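Local coordinates for protein lipoxygenase (Cyanothece sp., PDB 5EK8) that binds a non-heme iron and, as a 9R-lipoxygenase, probably inserts molecular oxygen into polyunsaturated fatty acids, at residues E32-Q37 against Y186-K191; K66-I71 against L158-W163; E72-D77 against Y134-A139; P83-G88 against G108-P113. One frame throughout, in Å; residues are numbered along the deposited sequence.

Contact 1 of 4, residues E32-Q37 against Y186-K191; sequences EKAEKQ and YSVGRK
The backbones come nearest at A34 and V188, whose CA atoms are 7.0 Å apart. This is a small helix-to-helix contact at the surface. The last turn of helix 24-36 meets the first turn of helix 188-214, and S187 holds the N-cap position just before the second helix. The S187 hydroxyl makes no capping bond and turns to D634.

The apolar part of the contact is one methyl against one methyl. A34 CB meets V188 CG1 at 3.6 Å. V188 puts this branch beside its own backbone N, anti to the carbonyl carbon (chi1 -81°), and the side chain also touches I30, one turn back on helix 24-36.

Beside this pair run two lysines. K33 and K191 are both extended beyond CG and cross at about a right angle. Their NZ atoms are 4.5 Å apart, so the two positive ends should repel each other. A salt bridge from K191 NZ to D185 probably offsets this.

The K191 side chain is about 11 Å from the side chain of I668, the C-terminal iron ligand. Its neighbour R190 bonds N667 O through NH1. The R190 guanidinium also covers a face of the Y186 ring, with R190 CZ 3.9 Å above the plane of the Y186 ring and over its centre.

Contact 2 of 4, residues K66-I71 against L158-W163; sequences KPLHNI and LTVPYW
L68 and I71, in the loop that leads from strand 53-61 to strand 72-79, pack on V160, the last residue of strand 152-160, and Y162 just beyond it. All four side chains are buried. L68 divides its two methyls between two partners. CD2 of L68 is 4.0 Å from V160 CB. CD1 of L68 reaches Y162 CB and CD1, coming to the ring obliquely. In the PLAT-type beta sandwich of this lipoxygenase, the loop carries the chain from the three-stranded sheet to the four-stranded one, so L68 and I71 lie where the chain changes sheets.

The Y162 ring is held on both faces. I71 CD1 makes a CH-pi contact 4.1 Å from the Y162 ring centroid, close to the ring normal. W163 CD1 lies 3.6 Å above the opposite face of Y162. The ring is carried inward by CG anti to the backbone N (chi1 -171°). Cutting Y162 back to an alanine would probably leave L68 CD1 and I71 CD1 facing a gap and W163 without the ring it covers. Y162 is the last residue of an inverse gamma turn centred on P161, closed by a weak bond from Y162 N to V160 O of 2.8 Å.

Contact 3 of 4, residues E72-D77 against Y134-A139; sequences ELEVWD and YTNRIA
The amide of N136 is turned steeply against two carboxylates. Its plane makes 81° with that of E72 and 69° with that of E74. N136 OD1 is on the E72 side, 4.2 Å from E72 OE1. N136 ND2 is on the E74 side. The 4.0 Å gap from N136 ND2 to E74 OE2 is too long for a hydrogen bond, and N136 OD1 and E72 OE1 are two acceptors, so these groups are only near neighbours.

The W76 indole is fixed next to them. It gives its NE1-H to E74 OE1, with W76 NE1 and E74 OE1 2.9 Å apart. The acceptor lies almost in the indole plane, and the bond meets OE1 on the anti side of the carboxylate, somewhat out of its plane. The backbone oxygen of E74 also sits at the indole edge, in plane. R118 adds a cation-pi contact to W76. An alanine in place of E74 takes away the acceptor of W76 NE1, and the indole would probably be freer to turn.

N136 reaches across with CG anti to its carbonyl carbon (chi1 -63°). The CA atoms of E72 and N136 are 9.3 Å apart, and those of E74 and I138 9.5 Å. A strand lies between them: in the backbone, E72 pairs with I120 and E74 with R118, both on strand 115-126. The contact therefore joins next-but-one strands across one face of the antiparallel four-stranded sheet, one of the two sheets of the PLAT-type beta sandwich.

Contact 4 of 4, residues P83-G88 against G108-P113; sequences PSDYLG and GFKDAP
L87 and P113 meet at a slant, the leucine branch coming against the side of the proline ring. The contact sets a classic beta bulge on strand 82-91 against the loop that leads into strand 115-126. In the bulge L87 and G88 both face V75 of the neighbouring strand. L87 CD1 is 3.8 Å from P113 CB, the one close apolar touch between the segments. The leucine CG stands beside its own backbone N, anti to the carbonyl carbon (chi1 -57°), and this sends the branch out toward the loop. Y102 touches both L87 and P113, so strand 97-102 of the other sheet of the PLAT-type sandwich also borders the pair.

The second pair is looser. The CB of K110 does not head for strand 82-91, but the chain bends and brings its far end near D85. D85 OD2 is 4.4 Å from K110 CE. The charged atoms, D85 OD2 and K110 NZ, are 5.2 Å apart, too far for a salt bridge. Opposite charges at this range may still attract weakly. The ammonium group has a nearer mate: K110 NZ makes its salt bridge with D77 OD2.

In the fold
The contacts open along the chain in the order 1, 2, 3, 4 and close in reverse, so contact 1 encloses the others in sequence. Contacts 2, 3 and 4 lie in the PLAT-type beta sandwich. Contacts 3 and 4 share the four-stranded sheet through neighbouring strands 72-79 and 82-91, with centres 16 Å apart. Contacts 2 and 3 have centres 14 Å apart and touch where Y162 meets A139. Contact 1 joins two helices, and its centre is 19 Å from that of contact 3. Contact 4 is farthest from the chain centre, about 44 Å. Through contact 1 and Q37, which packs on R137, the end of helix 24-36 touches both helix 188-214 and strand 132-143 of the sandwich.

Contact 1 of 4, residues E32-Q37 against Y186-K191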
loop_
_atom_site.group_PDB
_atom_site.type_symbol
_atom_site.label_atom_id
_atom_site.label_comp_id
_atom_site.label_asym_id
_atom_site.label_seq_id
_atom_site.Cartn_x
_atom_site.Cartn_y
_atom_site.Cartn_z
ATOM N N GLU A 32 4.026 23.521 11.115
ATOM C CA GLU A 32 5.055 23.639 12.135
ATOM C C GLU A 32 5.499 22.260 12.603
ATOM O O GLU A 32 6.690 22.034 12.798
ATOM C CB GLU A 32 4.569 24.504 13.295
ATOM C CG GLU A 32 4.767 25.988 13.004
ATOM C CD GLU A 32 4.050 26.904 13.972
ATOM O OE1 GLU A 32 3.581 26.417 15.024
ATOM O OE2 GLU A 32 3.959 28.114 13.672
ATOM N N LYS A 33 4.549 21.335 12.732
ATOM C CA LYS A 33 4.864 19.934 13.015
ATOM C C LYS A 33 5.878 19.407 12.014
ATOM O O LYS A 33 6.819 18.701 12.376
ATOM C CB LYS A 33 3.598 19.077 12.975
ATOM C CG LYS A 33 3.791 17.626 13.392
ATOM C CD LYS A 33 2.461 16.885 13.310
ATOM C CE LYS A 33 2.477 15.579 14.096
ATOM N NZ LYS A 33 1.103 15.025 14.294
ATOM N N ALA A 34 5.678 19.765 10.751
ATOM C CA ALA A 34 6.611 19.396 9.696
ATOM C C ALA A 34 7.968 20.068 9.869
ATOM O O ALA A 34 9.006 19.453 9.616
ATOM C CB ALA A 34 6.034 19.746 8.345
ATOM N N GLU A 35 7.963 21.326 10.296
ATOM C CA GLU A 35 9.205 22.090 10.373
ATOM C C GLU A 35 10.088 21.684 11.559
ATOM O O GLU A 35 11.310 21.784 11.474
ATOM C CB GLU A 35 8.906 23.595 10.429
ATOM C CG GLU A 35 8.903 24.202 11.828
ATOM C CD GLU A 35 8.624 25.696 11.826
ATOM O OE1 GLU A 35 8.639 26.303 10.733
ATOM O OE2 GLU A 35 8.388 26.259 12.919
ATOM N N LYS A 36 9.484 21.224 12.654
ATOM C CA LYS A 36 10.256 20.879 13.851
ATOM C C LYS A 36 10.996 19.554 13.679
ATOM O O LYS A 36 12.030 19.320 14.304
ATOM C CB LYS A 36 9.359 20.788 15.090
ATOM C CG LYS A 36 8.318 21.880 15.237
ATOM C CD LYS A 36 8.835 23.124 15.937
ATOM C CE LYS A 36 7.666 23.999 16.379
ATOM N NZ LYS A 36 8.064 25.059 17.344
ATOM N N GLN A 37 10.460 18.687 12.828
ATOM C CA GLN A 37 11.023 17.356 12.651
ATOM C C GLN A 37 12.194 17.375 11.673
ATOM O O GLN A 37 12.645 16.331 11.198
ATOM C CB GLN A 37 9.938 16.384 12.189
ATOM C CG GLN A 37 8.877 16.130 13.251
ATOM C CD GLN A 37 7.781 15.196 12.778
ATOM O OE1 GLN A 37 7.532 15.072 11.580
ATOM N NE2 GLN A 37 7.120 14.531 13.722
ATOM N N TYR A 186 3.705 11.921 6.203
ATOM C CA TYR A 186 3.298 12.438 4.897
ATOM C C TYR A 186 3.938 13.798 4.612
ATOM O O TYR A 186 4.467 14.448 5.512
ATOM C CB TYR A 186 1.781 12.606 4.809
ATOM C CG TYR A 186 0.935 11.371 4.992
ATOM C CD1 TYR A 186 1.064 10.276 4.150
ATOM C CD2 TYR A 186 -0.044 11.330 5.970
ATOM C CE1 TYR A 186 0.259 9.157 4.306
ATOM C CE2 TYR A 186 -0.851 10.227 6.130
ATOM C CZ TYR A 186 -0.700 9.144 5.300
ATOM O OH TYR A 186 -1.517 8.050 5.482
ATOM N N SER A 187 3.876 14.229 3.357
ATOM C CA SER A 187 4.186 15.614 3.018
ATOM C C SER A 187 3.038 16.478 3.523
ATOM O O SER A 187 1.915 15.990 3.661
ATOM C CB SER A 187 4.368 15.798 1.510
ATOM O OG SER A 187 4.855 14.619 0.894
ATOM N N VAL A 188 3.307 17.750 3.798
ATOM C CA VAL A 188 2.247 18.657 4.233
ATOM C C VAL A 188 1.175 18.800 3.152
ATOM O O VAL A 188 0.003 19.032 3.453
ATOM C CB VAL A 188 2.797 20.049 4.592
ATOM C CG1 VAL A 188 3.390 20.042 5.991
ATOM C CG2 VAL A 188 3.822 20.488 3.568
ATOM N N GLY A 189 1.587 18.650 1.897
ATOM C CA GLY A 189 0.667 18.699 0.777
ATOM C C GLY A 189 -0.333 17.559 0.812
ATOM O O GLY A 189 -1.537 17.779 0.707
ATOM N N ARG A 190 0.180 16.340 0.955
ATOM C CA ARG A 190 -0.637 15.136 1.084
ATOM C C ARG A 190 -1.662 15.283 2.214
ATOM O O ARG A 190 -2.851 14.972 2.045
ATOM C CB ARG A 190 0.281 13.924 1.311
ATOM C CG ARG A 190 -0.373 12.679 1.882
ATOM C CD ARG A 190 -1.468 12.137 0.978
ATOM N NE ARG A 190 -2.126 10.968 1.559
ATOM C CZ ARG A 190 -2.881 10.999 2.654
ATOM N NH1 ARG A 190 -3.441 9.885 3.108
ATOM N NH2 ARG A 190 -3.083 12.139 3.303
ATOM N N LYS A 191 -1.198 15.789 3.355
ATOM C CA LYS A 191 -2.067 16.083 4.490
ATOM C C LYS A 191 -3.171 17.084 4.132
ATOM O O LYS A 191 -4.352 16.843 4.392
ATOM C CB LYS A 191 -1.245 16.627 5.661
ATOM C CG LYS A 191 -0.294 15.629 6.294
ATOM C CD LYS A 191 0.081 16.063 7.704
ATOM C CE LYS A 191 0.975 15.036 8.401
ATOM N NZ LYS A 191 1.227 15.396 9.840
#

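Contact 2 of 4, residues K66-I71 against L158-W163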
loop_
_atom_site.group_PDB
_atom_site.type_symbol
_atom_site.label_atom_id
_atom_site.label_comp_id
_atom_site.label_asym_id
_atom_site.label_seq_id
_atom_site.Cartn_x
_atom_site.Cartn_y
_atom_site.Cartn_z
ATOM N N LYS A 66 20.558 -7.058 15.585
ATOM C CA LYS A 66 21.550 -6.902 14.531
ATOM C C LYS A 66 22.132 -5.501 14.620
ATOM O O LYS A 66 21.506 -4.609 15.187
ATOM C CB LYS A 66 20.933 -7.141 13.149
ATOM C CG LYS A 66 20.569 -8.587 12.862
ATOM C CD LYS A 66 20.252 -8.775 11.393
ATOM C CE LYS A 66 19.888 -10.213 11.087
ATOM N NZ LYS A 66 19.631 -10.412 9.636
ATOM N N PRO A 67 23.337 -5.299 14.070
ATOM C CA PRO A 67 23.948 -3.967 14.112
ATOM C C PRO A 67 23.147 -2.918 13.355
ATOM O O PRO A 67 22.667 -3.187 12.253
ATOM C CB PRO A 67 25.314 -4.184 13.450
ATOM C CG PRO A 67 25.189 -5.460 12.689
ATOM C CD PRO A 67 24.243 -6.300 13.483
ATOM N N LEU A 68 22.999 -1.741 13.959
ATOM C CA LEU A 68 22.433 -0.578 13.280
ATOM C C LEU A 68 23.544 0.097 12.486
ATOM O O LEU A 68 24.305 0.904 13.017
ATOM C CB LEU A 68 21.812 0.394 14.283
ATOM C CG LEU A 68 20.896 1.488 13.736
ATOM C CD1 LEU A 68 19.651 0.882 13.134
ATOM C CD2 LEU A 68 20.526 2.474 14.834
ATOM N N HIS A 69 23.626 -0.247 11.208
ATOM C CA HIS A 69 24.792 0.061 10.391
ATOM C C HIS A 69 24.709 1.380 9.634
ATOM O O HIS A 69 23.643 1.770 9.156
ATOM C CB HIS A 69 25.010 -1.068 9.391
ATOM C CG HIS A 69 23.815 -1.341 8.537
ATOM N ND1 HIS A 69 22.795 -2.184 8.931
ATOM C CD2 HIS A 69 23.465 -0.877 7.316
ATOM C CE1 HIS A 69 21.877 -2.230 7.986
ATOM N NE2 HIS A 69 22.256 -1.442 6.994
ATOM N N ASN A 70 25.856 2.050 9.525
ATOM C CA ASN A 70 26.019 3.228 8.676
ATOM C C ASN A 70 24.982 4.312 8.941
ATOM O O ASN A 70 24.490 4.952 8.011
ATOM C CB ASN A 70 25.971 2.827 7.196
ATOM C CG ASN A 70 26.888 1.660 6.871
ATOM O OD1 ASN A 70 27.781 1.316 7.647
ATOM N ND2 ASN A 70 26.672 1.047 5.714
ATOM N N ILE A 71 24.643 4.511 10.209
ATOM C CA ILE A 71 23.674 5.532 10.567
ATOM C C ILE A 71 24.391 6.671 11.283
ATOM O O ILE A 71 25.356 6.448 12.019
ATOM C CB ILE A 71 22.535 4.954 11.438
ATOM C CG1 ILE A 71 21.297 5.848 11.362
ATOM C CG2 ILE A 71 22.992 4.724 12.879
ATOM C CD1 ILE A 71 20.022 5.128 11.710
ATOM N N LEU A 158 24.275 -0.674 22.993
ATOM C CA LEU A 158 22.913 -0.249 23.282
ATOM C C LEU A 158 21.987 -0.667 22.153
ATOM O O LEU A 158 22.430 -0.864 21.020
ATOM C CB LEU A 158 22.853 1.264 23.479
ATOM C CG LEU A 158 23.824 1.843 24.506
ATOM C CD1 LEU A 158 23.727 3.359 24.518
ATOM C CD2 LEU A 158 23.557 1.262 25.892
ATOM N N THR A 159 20.702 -0.803 22.461
ATOM C CA THR A 159 19.712 -1.130 21.443
ATOM C C THR A 159 18.909 0.104 21.062
ATOM O O THR A 159 18.669 0.984 21.889
ATOM C CB THR A 159 18.749 -2.244 21.907
ATOM O OG1 THR A 159 18.126 -1.865 23.140
ATOM C CG2 THR A 159 19.498 -3.558 22.104
ATOM N N VAL A 160 18.500 0.164 19.798
ATOM C CA VAL A 160 17.709 1.278 19.294
ATOM C C VAL A 160 16.462 0.764 18.586
ATOM O O VAL A 160 16.557 -0.071 17.691
ATOM C CB VAL A 160 18.522 2.162 18.318
ATOM C CG1 VAL A 160 17.669 3.323 17.804
ATOM C CG2 VAL A 160 19.800 2.673 18.987
ATOM N N PRO A 161 15.284 1.259 18.990
ATOM C CA PRO A 161 14.037 0.878 18.321
ATOM C C PRO A 161 13.853 1.610 16.994
ATOM O O PRO A 161 12.936 2.420 16.856
ATOM C CB PRO A 161 12.963 1.286 19.330
ATOM C CG PRO A 161 13.563 2.442 20.043
ATOM C CD PRO A 161 15.043 2.163 20.128
ATOM N N TYR A 162 14.721 1.319 16.030
ATOM C CA TYR A 162 14.649 1.962 14.726
ATOM C C TYR A 162 13.822 1.135 13.746
ATOM O O TYR A 162 14.230 0.044 13.341
ATOM C CB TYR A 162 16.052 2.195 14.166
ATOM C CG TYR A 162 16.073 3.048 12.918
ATOM C CD1 TYR A 162 16.333 2.485 11.672
ATOM C CD2 TYR A 162 15.821 4.420 12.984
ATOM C CE1 TYR A 162 16.351 3.260 10.528
ATOM C CE2 TYR A 162 15.838 5.210 11.840
ATOM C CZ TYR A 162 16.103 4.622 10.615
ATOM O OH TYR A 162 16.128 5.383 9.470
ATOM N N TRP A 163 12.669 1.681 13.363
ATOM C CA TRP A 163 11.707 1.002 12.493
ATOM C C TRP A 163 11.423 -0.419 12.955
ATOM O O TRP A 163 11.633 -1.371 12.204
ATOM C CB TRP A 163 12.208 0.988 11.048
ATOM C CG TRP A 163 12.004 2.287 10.331
ATOM C CD1 TRP A 163 12.675 3.456 10.544
ATOM C CD2 TRP A 163 11.064 2.549 9.283
ATOM N NE1 TRP A 163 12.211 4.432 9.692
ATOM C CE2 TRP A 163 11.222 3.899 8.908
ATOM C CE3 TRP A 163 10.104 1.774 8.624
ATOM C CZ2 TRP A 163 10.457 4.488 7.905
ATOM C CZ3 TRP A 163 9.344 2.365 7.625
ATOM C CH2 TRP A 163 9.526 3.707 7.276
#

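Contact 3 of 4, residues E72-D77 against Y134-A139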
loop_
_atom_site.group_PDB
_atom_site.type_symbol
_atom_site.label_atom_id
_atom_site.label_comp_id
_atom_site.label_asym_id
_atom_site.label_seq_id
_atom_site.Cartn_x
_atom_site.Cartn_y
_atom_site.Cartn_z
ATOM N N GLU A 72 23.941 7.896 11.032
ATOM C CA GLU A 72 24.635 9.067 11.550
ATOM C C GLU A 72 24.348 9.270 13.028
ATOM O O GLU A 72 23.221 9.092 13.492
ATOM C CB GLU A 72 24.258 10.321 10.754
ATOM C CG GLU A 72 24.919 10.395 9.385
ATOM C CD GLU A 72 24.450 11.579 8.556
ATOM O OE1 GLU A 72 24.203 12.661 9.134
ATOM O OE2 GLU A 72 24.326 11.425 7.322
ATOM N N LEU A 73 25.393 9.636 13.759
ATOM C CA LEU A 73 25.296 9.888 15.185
ATOM C C LEU A 73 25.829 11.273 15.509
ATOM O O LEU A 73 26.853 11.696 14.968
ATOM C CB LEU A 73 26.073 8.830 15.971
ATOM C CG LEU A 73 25.312 7.699 16.661
ATOM C CD1 LEU A 73 24.148 7.208 15.822
ATOM C CD2 LEU A 73 26.281 6.562 16.942
ATOM N N GLU A 74 25.132 11.978 16.391
ATOM C CA GLU A 74 25.592 13.286 16.834
ATOM C C GLU A 74 25.777 13.308 18.350
ATOM O O GLU A 74 24.903 12.875 19.103
ATOM C CB GLU A 74 24.616 14.381 16.394
ATOM C CG GLU A 74 24.497 14.543 14.876
ATOM C CD GLU A 74 23.513 15.637 14.458
ATOM O OE1 GLU A 74 22.744 16.120 15.318
ATOM O OE2 GLU A 74 23.510 16.013 13.264
ATOM N N VAL A 75 26.927 13.793 18.795
ATOM C CA VAL A 75 27.168 13.951 20.221
ATOM C C VAL A 75 26.764 15.352 20.663
ATOM O O VAL A 75 27.255 16.350 20.141
ATOM C CB VAL A 75 28.639 13.693 20.583
ATOM C CG1 VAL A 75 28.952 14.242 21.966
ATOM C CG2 VAL A 75 28.939 12.209 20.515
ATOM N N TRP A 76 25.850 15.410 21.622
ATOM C CA TRP A 76 25.340 16.669 22.137
ATOM C C TRP A 76 25.507 16.748 23.642
ATOM O O TRP A 76 25.535 15.729 24.325
ATOM C CB TRP A 76 23.858 16.835 21.787
ATOM C CG TRP A 76 23.583 17.088 20.341
ATOM C CD1 TRP A 76 23.668 16.186 19.328
ATOM C CD2 TRP A 76 23.157 18.323 19.746
ATOM N NE1 TRP A 76 23.328 16.779 18.132
ATOM C CE2 TRP A 76 23.013 18.091 18.363
ATOM C CE3 TRP A 76 22.890 19.601 20.248
ATOM C CZ2 TRP A 76 22.613 19.091 17.473
ATOM C CZ3 TRP A 76 22.488 20.592 19.365
ATOM C CH2 TRP A 76 22.363 20.333 17.992
ATOM N N ASP A 77 25.609 17.961 24.160
ATOM C CA ASP A 77 25.474 18.170 25.584
ATOM C C ASP A 77 24.029 18.500 25.908
ATOM O O ASP A 77 23.485 19.502 25.421
ATOM C CB ASP A 77 26.379 19.291 26.073
ATOM C CG ASP A 77 26.206 19.559 27.548
ATOM O OD1 ASP A 77 25.297 20.332 27.920
ATOM O OD2 ASP A 77 26.971 18.984 28.344
ATOM N N TYR A 134 20.568 16.495 1.490
ATOM C CA TYR A 134 20.375 15.660 2.670
ATOM C C TYR A 134 19.693 16.428 3.802
ATOM O O TYR A 134 20.217 17.420 4.305
ATOM C CB TYR A 134 21.718 15.095 3.142
ATOM C CG TYR A 134 22.310 14.061 2.206
ATOM C CD1 TYR A 134 21.987 12.715 2.337
ATOM C CD2 TYR A 134 23.184 14.429 1.190
ATOM C CE1 TYR A 134 22.520 11.762 1.487
ATOM C CE2 TYR A 134 23.724 13.484 0.331
ATOM C CZ TYR A 134 23.389 12.149 0.484
ATOM O OH TYR A 134 23.918 11.196 -0.363
ATOM N N THR A 135 18.521 15.950 4.199
ATOM C CA THR A 135 17.730 16.616 5.224
ATOM C C THR A 135 17.572 15.734 6.456
ATOM O O THR A 135 16.866 14.729 6.417
ATOM C CB THR A 135 16.344 16.983 4.693
ATOM O OG1 THR A 135 16.467 17.496 3.359
ATOM C CG2 THR A 135 15.691 18.017 5.591
ATOM N N ASN A 136 18.221 16.126 7.549
ATOM C CA ASN A 136 18.277 15.295 8.751
ATOM C C ASN A 136 16.986 15.290 9.561
ATOM O O ASN A 136 16.124 16.156 9.397
ATOM C CB ASN A 136 19.427 15.740 9.658
ATOM C CG ASN A 136 20.787 15.577 9.005
ATOM O OD1 ASN A 136 20.913 14.929 7.965
ATOM N ND2 ASN A 136 21.817 16.157 9.625
ATOM N N ARG A 137 16.881 14.300 10.441
ATOM C CA ARG A 137 15.747 14.128 11.341
ATOM C C ARG A 137 16.216 13.306 12.538
ATOM O O ARG A 137 16.949 12.329 12.375
ATOM C CB ARG A 137 14.581 13.435 10.631
ATOM C CG ARG A 137 13.561 12.799 11.566
ATOM C CD ARG A 137 12.913 11.567 10.931
ATOM N NE ARG A 137 12.138 10.807 11.911
ATOM C CZ ARG A 137 12.541 9.674 12.478
ATOM N NH1 ARG A 137 13.707 9.138 12.153
ATOM N NH2 ARG A 137 11.768 9.068 13.366
ATOM N N ILE A 138 15.809 13.699 13.740
ATOM C CA ILE A 138 16.258 13.002 14.941
ATOM C C ILE A 138 15.498 11.693 15.138
ATOM O O ILE A 138 14.300 11.686 15.429
ATOM C CB ILE A 138 16.108 13.881 16.190
ATOM C CG1 ILE A 138 17.097 15.044 16.122
ATOM C CG2 ILE A 138 16.332 13.057 17.458
ATOM C CD1 ILE A 138 17.015 15.987 17.296
ATOM N N ALA A 139 16.212 10.582 14.972
ATOM C CA ALA A 139 15.601 9.260 15.033
ATOM C C ALA A 139 15.503 8.737 16.467
ATOM O O ALA A 139 14.507 8.115 16.832
ATOM C CB ALA A 139 16.374 8.285 14.167
#

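Contact 4 of 4, residues P83-G88 against G108-P113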
loop_
_atom_site.group_PDB
_atom_site.type_symbol
_atom_site.label_atom_id
_atom_site.label_comp_id
_atom_site.label_asym_id
_atom_site.label_seq_id
_atom_site.Cartn_x
_atom_site.Cartn_y
_atom_site.Cartn_z
ATOM N N PRO A 83 19.278 25.261 26.374
ATOM C CA PRO A 83 19.386 24.627 25.052
ATOM C C PRO A 83 20.601 23.716 24.937
ATOM O O PRO A 83 21.677 24.067 25.420
ATOM C CB PRO A 83 19.514 25.822 24.092
ATOM C CG PRO A 83 19.977 26.953 24.948
ATOM C CD PRO A 83 19.306 26.732 26.266
ATOM N N SER A 84 20.416 22.560 24.306
ATOM C CA SER A 84 21.496 21.599 24.111
ATOM C C SER A 84 22.590 22.171 23.218
ATOM O O SER A 84 22.339 23.079 22.422
ATOM C CB SER A 84 20.952 20.305 23.506
ATOM O OG SER A 84 20.035 19.679 24.387
ATOM N N ASP A 85 23.804 21.639 23.344
ATOM C CA ASP A 85 24.915 22.139 22.531
ATOM C C ASP A 85 25.535 21.045 21.663
ATOM O O ASP A 85 25.738 19.932 22.120
ATOM C CB ASP A 85 25.992 22.764 23.420
ATOM C CG ASP A 85 25.446 23.862 24.319
ATOM O OD1 ASP A 85 24.947 24.876 23.782
ATOM O OD2 ASP A 85 25.526 23.711 25.560
ATOM N N TYR A 86 25.841 21.361 20.410
ATOM C CA TYR A 86 26.447 20.376 19.518
ATOM C C TYR A 86 27.942 20.223 19.785
ATOM O O TYR A 86 28.670 21.211 19.914
ATOM C CB TYR A 86 26.207 20.759 18.059
ATOM C CG TYR A 86 27.056 19.992 17.071
ATOM C CD1 TYR A 86 26.759 18.670 16.741
ATOM C CD2 TYR A 86 28.156 20.590 16.462
ATOM C CE1 TYR A 86 27.535 17.971 15.830
ATOM C CE2 TYR A 86 28.934 19.901 15.556
ATOM C CZ TYR A 86 28.623 18.595 15.243
ATOM O OH TYR A 86 29.406 17.919 14.336
ATOM N N LEU A 87 28.393 18.973 19.860
ATOM C CA LEU A 87 29.775 18.676 20.233
ATOM C C LEU A 87 30.554 17.944 19.138
ATOM O O LEU A 87 31.766 18.131 19.012
ATOM C CB LEU A 87 29.807 17.855 21.527
ATOM C CG LEU A 87 29.114 18.496 22.733
ATOM C CD1 LEU A 87 29.335 17.671 23.984
ATOM C CD2 LEU A 87 29.580 19.943 22.942
ATOM N N GLY A 88 29.868 17.114 18.351
ATOM C CA GLY A 88 30.530 16.365 17.295
ATOM C C GLY A 88 29.648 15.416 16.504
ATOM O O GLY A 88 28.585 15.004 16.965
ATOM N N GLY A 108 30.835 25.713 26.620
ATOM C CA GLY A 108 30.796 27.128 26.917
ATOM C C GLY A 108 30.514 27.370 28.384
ATOM O O GLY A 108 31.388 27.812 29.128
ATOM N N PHE A 109 29.293 27.057 28.805
ATOM C CA PHE A 109 28.825 27.413 30.140
ATOM C C PHE A 109 29.488 26.599 31.254
ATOM O O PHE A 109 29.924 27.164 32.259
ATOM C CB PHE A 109 27.301 27.260 30.231
ATOM C CG PHE A 109 26.531 28.297 29.446
ATOM C CD1 PHE A 109 27.190 29.279 28.719
ATOM C CD2 PHE A 109 25.144 28.294 29.451
ATOM C CE1 PHE A 109 26.482 30.227 28.001
ATOM C CE2 PHE A 109 24.429 29.242 28.738
ATOM C CZ PHE A 109 25.099 30.209 28.013
ATOM N N LYS A 110 29.567 25.282 31.077
ATOM C CA LYS A 110 30.045 24.402 32.144
ATOM C C LYS A 110 31.464 23.893 31.938
ATOM O O LYS A 110 32.095 24.142 30.909
ATOM C CB LYS A 110 29.117 23.198 32.299
ATOM C CG LYS A 110 29.087 22.307 31.082
ATOM C CD LYS A 110 27.684 22.226 30.526
ATOM C CE LYS A 110 27.719 22.071 29.026
ATOM N NZ LYS A 110 28.601 20.938 28.635
ATOM N N ASP A 111 31.940 23.151 32.932
ATOM C CA ASP A 111 33.311 22.667 32.964
ATOM C C ASP A 111 33.460 21.337 32.242
ATOM O O ASP A 111 34.539 21.011 31.744
ATOM C CB ASP A 111 33.783 22.524 34.409
ATOM C CG ASP A 111 33.482 23.755 35.242
ATOM O OD1 ASP A 111 33.603 24.884 34.718
ATOM O OD2 ASP A 111 33.117 23.592 36.426
ATOM N N ALA A 112 32.374 20.570 32.198
ATOM C CA ALA A 112 32.384 19.258 31.566
ATOM C C ALA A 112 31.024 18.936 30.964
ATOM O O ALA A 112 29.991 19.193 31.580
ATOM C CB ALA A 112 32.788 18.185 32.568
ATOM N N PRO A 113 31.021 18.372 29.750
ATOM C CA PRO A 113 29.761 18.001 29.099
ATOM C C PRO A 113 29.003 16.861 29.789
ATOM O O PRO A 113 29.611 15.928 30.316
ATOM C CB PRO A 113 30.201 17.586 27.688
ATOM C CG PRO A 113 31.664 17.304 27.797
ATOM C CD PRO A 113 32.179 18.219 28.853
#